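PDB 6AD3: lovastatin nonaketide synthase mokA, which carries out the iterative nine-step assembly of the polyketide dihydromonacolin L on the way to monacolin K (lovastatin), and is represented here by its condensation domain. Local coordinates for residues Met280-Asp285 and Arg497-Ser502; Pro290-Gln295 and Val490-His495; Ile102-Thr107 and Asn218-Ala223. The protein carries 1 engineered substitution. All coordinates share one frame; numbering follows the deposited sequence.

Overall arrangement
Following the chain from its N terminus, interaction 3 comes first: strand 102-107 meets helix segment 218-223 and closes a loop within the N-terminal half of the condensation domain, packing helix 213-227 on the five-stranded sheet. That loop is complete before the next one opens. Interaction 1 closes a second loop, joining 280-285, in the long connection after helix 256-266, to 497-502 on the C-terminal helix 495-512. Interaction 2, pairing 290-295 with 490-495, closes a loop nested inside it and ties the same connection to the turn preceding that helix. Interactions 1 and 2 touch, their centres about 11 Å apart, whereas the centre of interaction 3 lies about 34 Å from that of interaction 1.

Interaction 1 of 3, residues Met280-Asp285 and Arg497-Ser502; sequences MLLGED and RAFLES
Met280 and Phe499 lie across one another at about a right angle, forming a Met-aromatic contact that packs a connecting loop against the C-terminal helix 495-512 of the condensation domain. The sulfur makes the closest approach, Met280 SD standing 3.5 Å from Phe499 CE2. It lies obliquely to the ring, 67° off the normal, and 4.6 Å from the Phe499 centroid. A straight run through chi2 carries the sulfur out to the helix; the bend at chi3 (-74°) leaves CE beside the ring as well, Met280 CE lying 4.2 Å from Phe499 CD2. An unbranched, polarisable methionine suits this reach, while the flat phenylalanine offers carbon to several neighbours at once: Leu338 and Leu342 of helix 327-343 and Val484 of strand 481-487 also touch it.

Leu282 approaches the same aromatic residue differently. Its CD1 lies near the ring plane, at the edge, and packs loosely on the root of the side chain, with Leu282 CD1 4.4 Å from Phe499 CB. The small side chain of Ala498, the preceding helix residue, is consistent with the loop coming near the helix backbone, the Leu282 and Ala498 CA atoms being 6.5 Å apart. The backbone N of Met280 is hydrogen-bonded to Tyr491 OH.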
# COMPACT_ATOMS: atom_id res chain seq x y z
N MET A 280 -0.80 11.17 19.32
CA MET A 280 -0.48 12.52 18.84
C MET A 280 -1.46 13.54 19.41
O MET A 280 -2.65 13.29 19.46
CB MET A 280 -0.54 12.59 17.31
CG MET A 280 0.47 11.69 16.61
SD MET A 280 0.26 11.82 14.83
CE MET A 280 -1.26 10.87 14.59
N LEU A 281 -0.94 14.70 19.79
CA LEU A 281 -1.79 15.76 20.30
C LEU A 281 -2.21 16.71 19.18
O LEU A 281 -1.40 17.46 18.64
CB LEU A 281 -1.07 16.49 21.43
CG LEU A 281 -0.41 15.56 22.47
CD1 LEU A 281 0.28 16.37 23.57
CD2 LEU A 281 -1.40 14.57 23.08
N LEU A 282 -3.43 16.51 18.71
CA LEU A 282 -3.89 17.13 17.50
C LEU A 282 -4.71 18.40 17.70
O LEU A 282 -4.48 19.40 17.03
CB LEU A 282 -4.64 16.12 16.64
CG LEU A 282 -3.92 15.43 15.49
CD1 LEU A 282 -2.55 15.97 15.16
CD2 LEU A 282 -3.91 13.93 15.61
N GLY A 283 -5.63 18.42 18.65
CA GLY A 283 -6.23 17.28 19.30
C GLY A 283 -7.70 17.58 19.05
O GLY A 283 -7.99 18.42 18.19
N GLU A 284 -8.63 16.96 19.76
CA GLU A 284 -10.03 17.21 19.46
C GLU A 284 -10.32 18.71 19.69
O GLU A 284 -11.26 19.29 19.13
CB GLU A 284 -10.97 16.26 20.20
N ASP A 285 -9.51 19.33 20.54
CA ASP A 285 -9.41 20.78 20.53
C ASP A 285 -7.96 21.25 20.41
O ASP A 285 -7.55 21.68 19.35
CB ASP A 285 -10.12 21.42 21.72
N ARG A 497 -7.69 15.45 9.06
CA ARG A 497 -7.54 16.77 8.45
C ARG A 497 -6.61 17.70 9.25
O ARG A 497 -5.83 18.46 8.66
CB ARG A 497 -8.89 17.44 8.24
CG ARG A 497 -8.75 18.66 7.32
CD ARG A 497 -10.09 19.15 6.88
NE ARG A 497 -10.77 18.18 6.02
CZ ARG A 497 -10.40 17.90 4.78
NH1 ARG A 497 -9.35 18.50 4.23
NH2 ARG A 497 -11.10 17.03 4.07
N ALA A 498 -6.68 17.64 10.58
CA ALA A 498 -5.80 18.44 11.42
C ALA A 498 -4.31 18.04 11.22
O ALA A 498 -3.45 18.87 11.03
CB ALA A 498 -6.21 18.33 12.89
N PHE A 499 -4.05 16.74 11.13
CA PHE A 499 -2.70 16.26 10.82
C PHE A 499 -2.24 16.68 9.44
O PHE A 499 -1.14 17.17 9.26
CB PHE A 499 -2.63 14.74 10.95
CG PHE A 499 -1.24 14.20 10.79
CD1 PHE A 499 -0.73 13.92 9.53
CD2 PHE A 499 -0.45 13.93 11.88
CE1 PHE A 499 0.56 13.43 9.38
CE2 PHE A 499 0.83 13.41 11.73
CZ PHE A 499 1.34 13.19 10.46
N LEU A 500 -3.12 16.52 8.47
CA LEU A 500 -2.79 16.86 7.10
C LEU A 500 -2.50 18.35 6.95
O LEU A 500 -1.52 18.74 6.27
CB LEU A 500 -3.95 16.41 6.20
CG LEU A 500 -3.98 16.64 4.72
CD1 LEU A 500 -2.73 16.10 4.08
CD2 LEU A 500 -5.22 15.97 4.16
N GLU A 501 -3.26 19.19 7.65
CA GLU A 501 -3.03 20.62 7.61
C GLU A 501 -1.68 20.95 8.22
O GLU A 501 -0.97 21.82 7.72
CB GLU A 501 -4.14 21.37 8.35
CG GLU A 501 -5.45 21.42 7.55
CD GLU A 501 -6.61 22.05 8.30
OE1 GLU A 501 -7.65 22.28 7.64
OE2 GLU A 501 -6.58 22.13 9.58
N SER A 502 -1.38 20.36 9.37
CA SER A 502 -0.06 20.56 10.02
C SER A 502 1.11 20.09 9.17
O SER A 502 2.17 20.71 9.13
CB SER A 502 -0.03 19.90 11.40
OG SER A 502 -0.88 20.59 12.28

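Interaction 2 of 3, residues Pro290-Gln295 and Val490-His495; sequences PNHARQ and VYEVHH
Arg294 crosses Val490 at a slant, and its contact is closest at the guanidinium head. CB begins the run, with CG placed beside the backbone N and anti to the carbonyl carbon (chi1 -56°). From there CG already meets the valine, Arg294 CG lying 4.1 Å from Val490 CG2. After CD, the bend at chi3 (59°) turns the head of the side chain back over the same methyl. NE stands no nearer than CG did, but the distance shortens to 3.5 Å between Arg294 CZ and Val490 CG2. The closest approach, 3.4 Å, is from Arg294 NH1 to that methyl, which sits over one face of the guanidinium, offset toward its rim; Arg294 NH2 is 3.8 Å from Val490 CG2. The beta-branched valine presents a compact methyl that can lie against this flat group.

Both segments are loops of the condensation domain's C-terminal half: 290-295 leads toward strand 301-307, while 490-495 follows strand 481-487 and passes through a type I turn, Glu492 to His495, into helix 495-512. The N-H groups find polar partners elsewhere: Arg294 NE donates to Ala427 O, and NH2 forms a salt bridge with Asp467.

His292, which is poorly ordered, comes toward Glu492 from the opposite direction, their ring and carboxylate planes nearly perpendicular. His292 NE2 is 4.1 Å from Glu492 OE1, so any electrostatic attraction would depend on the histidine's charge.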
# COMPACT_ATOMS: atom_id res chain seq x y z
N PRO A 290 -7.37 13.59 26.36
CA PRO A 290 -8.37 12.53 26.56
C PRO A 290 -7.74 11.29 27.19
O PRO A 290 -8.28 10.70 28.11
CB PRO A 290 -8.85 12.21 25.13
CG PRO A 290 -8.60 13.42 24.35
CD PRO A 290 -7.26 13.81 24.84
N ASN A 291 -6.59 10.90 26.69
CA ASN A 291 -5.94 9.73 27.25
C ASN A 291 -6.91 8.59 27.51
O ASN A 291 -6.92 8.03 28.59
CB ASN A 291 -5.16 10.08 28.49
CG ASN A 291 -3.67 10.15 28.23
OD1 ASN A 291 -3.23 10.53 27.15
ND2 ASN A 291 -2.88 9.80 29.23
N HIS A 292 -7.76 8.26 26.55
CA HIS A 292 -8.70 7.17 26.77
C HIS A 292 -8.21 5.90 26.12
O HIS A 292 -7.33 5.94 25.24
CB HIS A 292 -10.09 7.51 26.25
CG HIS A 292 -10.06 8.38 25.03
ND1 HIS A 292 -10.52 9.67 25.04
CD2 HIS A 292 -9.53 8.17 23.81
CE1 HIS A 292 -10.33 10.21 23.84
NE2 HIS A 292 -9.72 9.32 23.08
N ALA A 293 -8.79 4.78 26.54
CA ALA A 293 -8.36 3.48 26.09
C ALA A 293 -8.56 3.44 24.59
O ALA A 293 -9.48 4.06 24.08
CB ALA A 293 -9.18 2.40 26.77
N ARG A 294 -7.70 2.71 23.90
CA ARG A 294 -7.90 2.38 22.52
C ARG A 294 -9.15 1.52 22.36
O ARG A 294 -9.31 0.54 23.08
CB ARG A 294 -6.65 1.64 21.98
CG ARG A 294 -5.35 2.42 22.16
CD ARG A 294 -4.12 1.62 21.72
NE ARG A 294 -4.19 1.23 20.32
CZ ARG A 294 -3.54 1.84 19.34
NH1 ARG A 294 -2.78 2.87 19.58
NH2 ARG A 294 -3.71 1.45 18.10
N GLN A 295 -10.09 1.97 21.53
CA GLN A 295 -11.40 1.35 21.43
C GLN A 295 -11.46 0.39 20.22
O GLN A 295 -11.49 0.86 19.10
CB GLN A 295 -12.47 2.46 21.25
CG GLN A 295 -13.74 2.26 22.04
CD GLN A 295 -13.49 2.15 23.53
OE1 GLN A 295 -12.68 2.90 24.09
NE2 GLN A 295 -14.12 1.18 24.16
N VAL A 490 -8.27 5.35 18.21
CA VAL A 490 -7.45 6.30 18.95
C VAL A 490 -7.89 7.73 18.66
O VAL A 490 -7.67 8.61 19.49
CB VAL A 490 -5.96 6.17 18.53
CG1 VAL A 490 -5.11 7.17 19.29
CG2 VAL A 490 -5.46 4.77 18.79
N TYR A 491 -8.28 7.98 17.40
CA TYR A 491 -8.44 9.35 16.88
C TYR A 491 -9.84 9.64 16.45
O TYR A 491 -10.65 8.73 16.20
CB TYR A 491 -7.47 9.61 15.69
CG TYR A 491 -6.01 9.57 16.11
CD1 TYR A 491 -5.48 10.58 16.88
CD2 TYR A 491 -5.24 8.45 15.89
CE1 TYR A 491 -4.18 10.55 17.28
CE2 TYR A 491 -3.92 8.40 16.30
CZ TYR A 491 -3.42 9.44 17.04
OH TYR A 491 -2.11 9.43 17.48
N GLU A 492 -10.15 10.94 16.38
CA GLU A 492 -11.48 11.41 16.03
C GLU A 492 -11.60 11.70 14.54
O GLU A 492 -10.61 11.95 13.85
CB GLU A 492 -11.82 12.70 16.82
CG GLU A 492 -11.69 12.57 18.32
CD GLU A 492 -12.23 11.25 18.83
OE1 GLU A 492 -11.49 10.53 19.54
OE2 GLU A 492 -13.32 10.87 18.39
N VAL A 493 -12.84 11.91 14.12
CA VAL A 493 -13.17 12.09 12.70
C VAL A 493 -12.47 13.33 12.10
O VAL A 493 -12.06 13.31 10.92
CB VAL A 493 -14.69 12.22 12.54
CG1 VAL A 493 -15.06 12.77 11.19
CG2 VAL A 493 -15.35 10.85 12.75
N HIS A 494 -12.24 14.36 12.90
CA HIS A 494 -11.59 15.58 12.36
C HIS A 494 -10.06 15.55 12.47
O HIS A 494 -9.39 16.47 12.00
CB HIS A 494 -12.11 16.84 13.08
CG HIS A 494 -11.90 16.80 14.55
ND1 HIS A 494 -10.98 17.60 15.19
CD2 HIS A 494 -12.45 16.02 15.51
CE1 HIS A 494 -11.03 17.37 16.49
NE2 HIS A 494 -11.87 16.38 16.70
N HIS A 495 -9.51 14.51 13.08
CA HIS A 495 -8.06 14.51 13.31
C HIS A 495 -7.22 14.28 12.05
O HIS A 495 -6.15 14.87 11.92
CB HIS A 495 -7.71 13.52 14.40
CG HIS A 495 -7.99 14.02 15.78
ND1 HIS A 495 -8.24 13.18 16.84
CD2 HIS A 495 -8.16 15.28 16.25
CE1 HIS A 495 -8.46 13.90 17.93
NE2 HIS A 495 -8.45 15.17 17.59

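Interaction 3 of 3, residues Ile102-Thr107 and Asn218-Ala223; sequences IGMFMT and NIFVEA
Phe220 points its ring from the helix toward the strand and meets Met104 and Met106 with its edge. The apolar contacts gather at the far end of the ring. Phe220 CZ lies 3.6 Å from Met104 CB, which sits in the ring plane. The neighbouring CE2 also meets that atom, Met104 CB lying 3.8 Å from Phe220 CE2, with CG just beyond. In Met104, CG is anti to the backbone N (chi1 -170°), and bends at chi2 and chi3 follow; the ring meets CB, not the sulfur.

Met106 makes its contact with the other end of its side chain. CG lies between the backbone N and the carbonyl carbon (chi1 46°), and the chain is then bent at chi3, bringing Met106 CE to 3.9 Å from Phe220 CE2. Two flexible methionines, two residues apart on an extended strand, thus present different atoms to one rigid ring.

This is helix-on-sheet packing in the two-layer alpha/beta architecture of a condensation domain's N-terminal half: helix 213-227 lies against one face of the five-stranded sheet, and the CA atoms of Met104 and Phe220 are 10.0 Å apart. A large aromatic ring suits a separation of this size. The aromatic contacts extend to the adjacent strand 199-206, where Phe202 meets Phe220 edge-to-face.

Hydrogen bonds act within each layer. Met104 pairs through its backbone with Phe202, and Gly103 with Ile458 of strand 453-460. In the helix, Glu222 N donates to Asn218 O at 2.9 Å.

One charge pair lies beside these bonds: the Glu222 carboxylate forms a salt bridge with Arg125 of helix 112-125.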
# COMPACT_ATOMS: atom_id res chain seq x y z
N ILE A 102 -9.94 0.07 -6.54
CA ILE A 102 -9.38 1.28 -7.16
C ILE A 102 -10.25 1.65 -8.36
O ILE A 102 -10.40 0.84 -9.29
CB ILE A 102 -7.95 1.03 -7.69
CG1 ILE A 102 -7.08 0.44 -6.59
CG2 ILE A 102 -7.34 2.35 -8.19
CD1 ILE A 102 -6.97 1.31 -5.32
N GLY A 103 -10.89 2.84 -8.30
CA GLY A 103 -11.77 3.30 -9.38
C GLY A 103 -11.15 4.48 -10.14
O GLY A 103 -10.63 5.39 -9.53
N MET A 104 -11.09 4.39 -11.45
CA MET A 104 -10.61 5.46 -12.26
C MET A 104 -11.73 6.01 -13.13
O MET A 104 -12.20 5.34 -14.07
CB MET A 104 -9.44 5.01 -13.11
CG MET A 104 -8.75 6.20 -13.81
SD MET A 104 -8.05 7.53 -12.74
CE MET A 104 -6.54 6.76 -12.16
N PHE A 105 -12.11 7.24 -12.84
CA PHE A 105 -13.07 7.98 -13.68
C PHE A 105 -12.37 8.37 -14.96
O PHE A 105 -11.25 8.89 -14.93
CB PHE A 105 -13.56 9.23 -12.96
CG PHE A 105 -14.50 8.96 -11.85
CD1 PHE A 105 -15.80 8.60 -12.11
CD2 PHE A 105 -14.07 9.03 -10.53
CE1 PHE A 105 -16.69 8.39 -11.07
CE2 PHE A 105 -14.93 8.71 -9.50
CZ PHE A 105 -16.26 8.49 -9.76
N MET A 106 -13.00 8.09 -16.11
CA MET A 106 -12.46 8.49 -17.39
C MET A 106 -13.55 8.90 -18.35
O MET A 106 -14.67 8.40 -18.27
CB MET A 106 -11.56 7.41 -18.03
CG MET A 106 -12.06 5.97 -18.04
SD MET A 106 -10.70 4.75 -18.22
CE MET A 106 -10.00 4.79 -16.62
N THR A 107 -13.18 9.77 -19.27
CA THR A 107 -14.15 10.39 -20.16
C THR A 107 -13.69 10.20 -21.59
O THR A 107 -12.60 10.60 -21.93
CB THR A 107 -14.33 11.89 -19.89
OG1 THR A 107 -14.77 12.11 -18.54
CG2 THR A 107 -15.38 12.48 -20.84
N ASN A 218 0.04 -2.11 -13.79
CA ASN A 218 0.38 -3.04 -14.86
C ASN A 218 -0.92 -3.46 -15.60
O ASN A 218 -0.89 -3.66 -16.80
CB ASN A 218 1.10 -4.29 -14.34
CG ASN A 218 2.54 -4.02 -13.90
OD1 ASN A 218 3.22 -4.93 -13.36
ND2 ASN A 218 3.05 -2.85 -14.23
N ILE A 219 -2.01 -3.71 -14.87
CA ILE A 219 -3.27 -4.13 -15.52
C ILE A 219 -3.73 -3.05 -16.52
O ILE A 219 -4.13 -3.37 -17.66
CB ILE A 219 -4.38 -4.38 -14.46
CG1 ILE A 219 -4.05 -5.68 -13.71
CG2 ILE A 219 -5.74 -4.44 -15.12
CD1 ILE A 219 -4.80 -5.87 -12.41
N PHE A 220 -3.76 -1.79 -16.07
CA PHE A 220 -4.19 -0.69 -16.92
C PHE A 220 -3.30 -0.65 -18.16
O PHE A 220 -3.78 -0.55 -19.28
CB PHE A 220 -4.11 0.64 -16.19
CG PHE A 220 -5.35 1.03 -15.40
CD1 PHE A 220 -5.60 0.51 -14.10
CD2 PHE A 220 -6.16 2.12 -15.82
CE1 PHE A 220 -6.66 1.01 -13.28
CE2 PHE A 220 -7.18 2.64 -14.97
CZ PHE A 220 -7.32 2.20 -13.64
N VAL A 221 -1.99 -0.69 -17.96
CA VAL A 221 -1.05 -0.59 -19.06
C VAL A 221 -1.17 -1.75 -20.06
O VAL A 221 -1.14 -1.54 -21.27
CB VAL A 221 0.40 -0.44 -18.50
CG1 VAL A 221 1.42 -0.72 -19.55
CG2 VAL A 221 0.55 0.94 -17.92
N GLU A 222 -1.34 -2.98 -19.57
CA GLU A 222 -1.54 -4.12 -20.46
C GLU A 222 -2.85 -4.02 -21.21
O GLU A 222 -2.89 -4.24 -22.42
CB GLU A 222 -1.43 -5.45 -19.71
CG GLU A 222 0.01 -5.80 -19.31
CD GLU A 222 0.22 -7.29 -18.98
OE1 GLU A 222 1.38 -7.65 -18.73
OE2 GLU A 222 -0.70 -8.10 -19.11
N ALA A 223 -3.90 -3.63 -20.50
CA ALA A 223 -5.22 -3.53 -21.10
C ALA A 223 -5.29 -2.43 -22.17
O ALA A 223 -5.82 -2.66 -23.26
CB ALA A 223 -6.26 -3.27 -20.03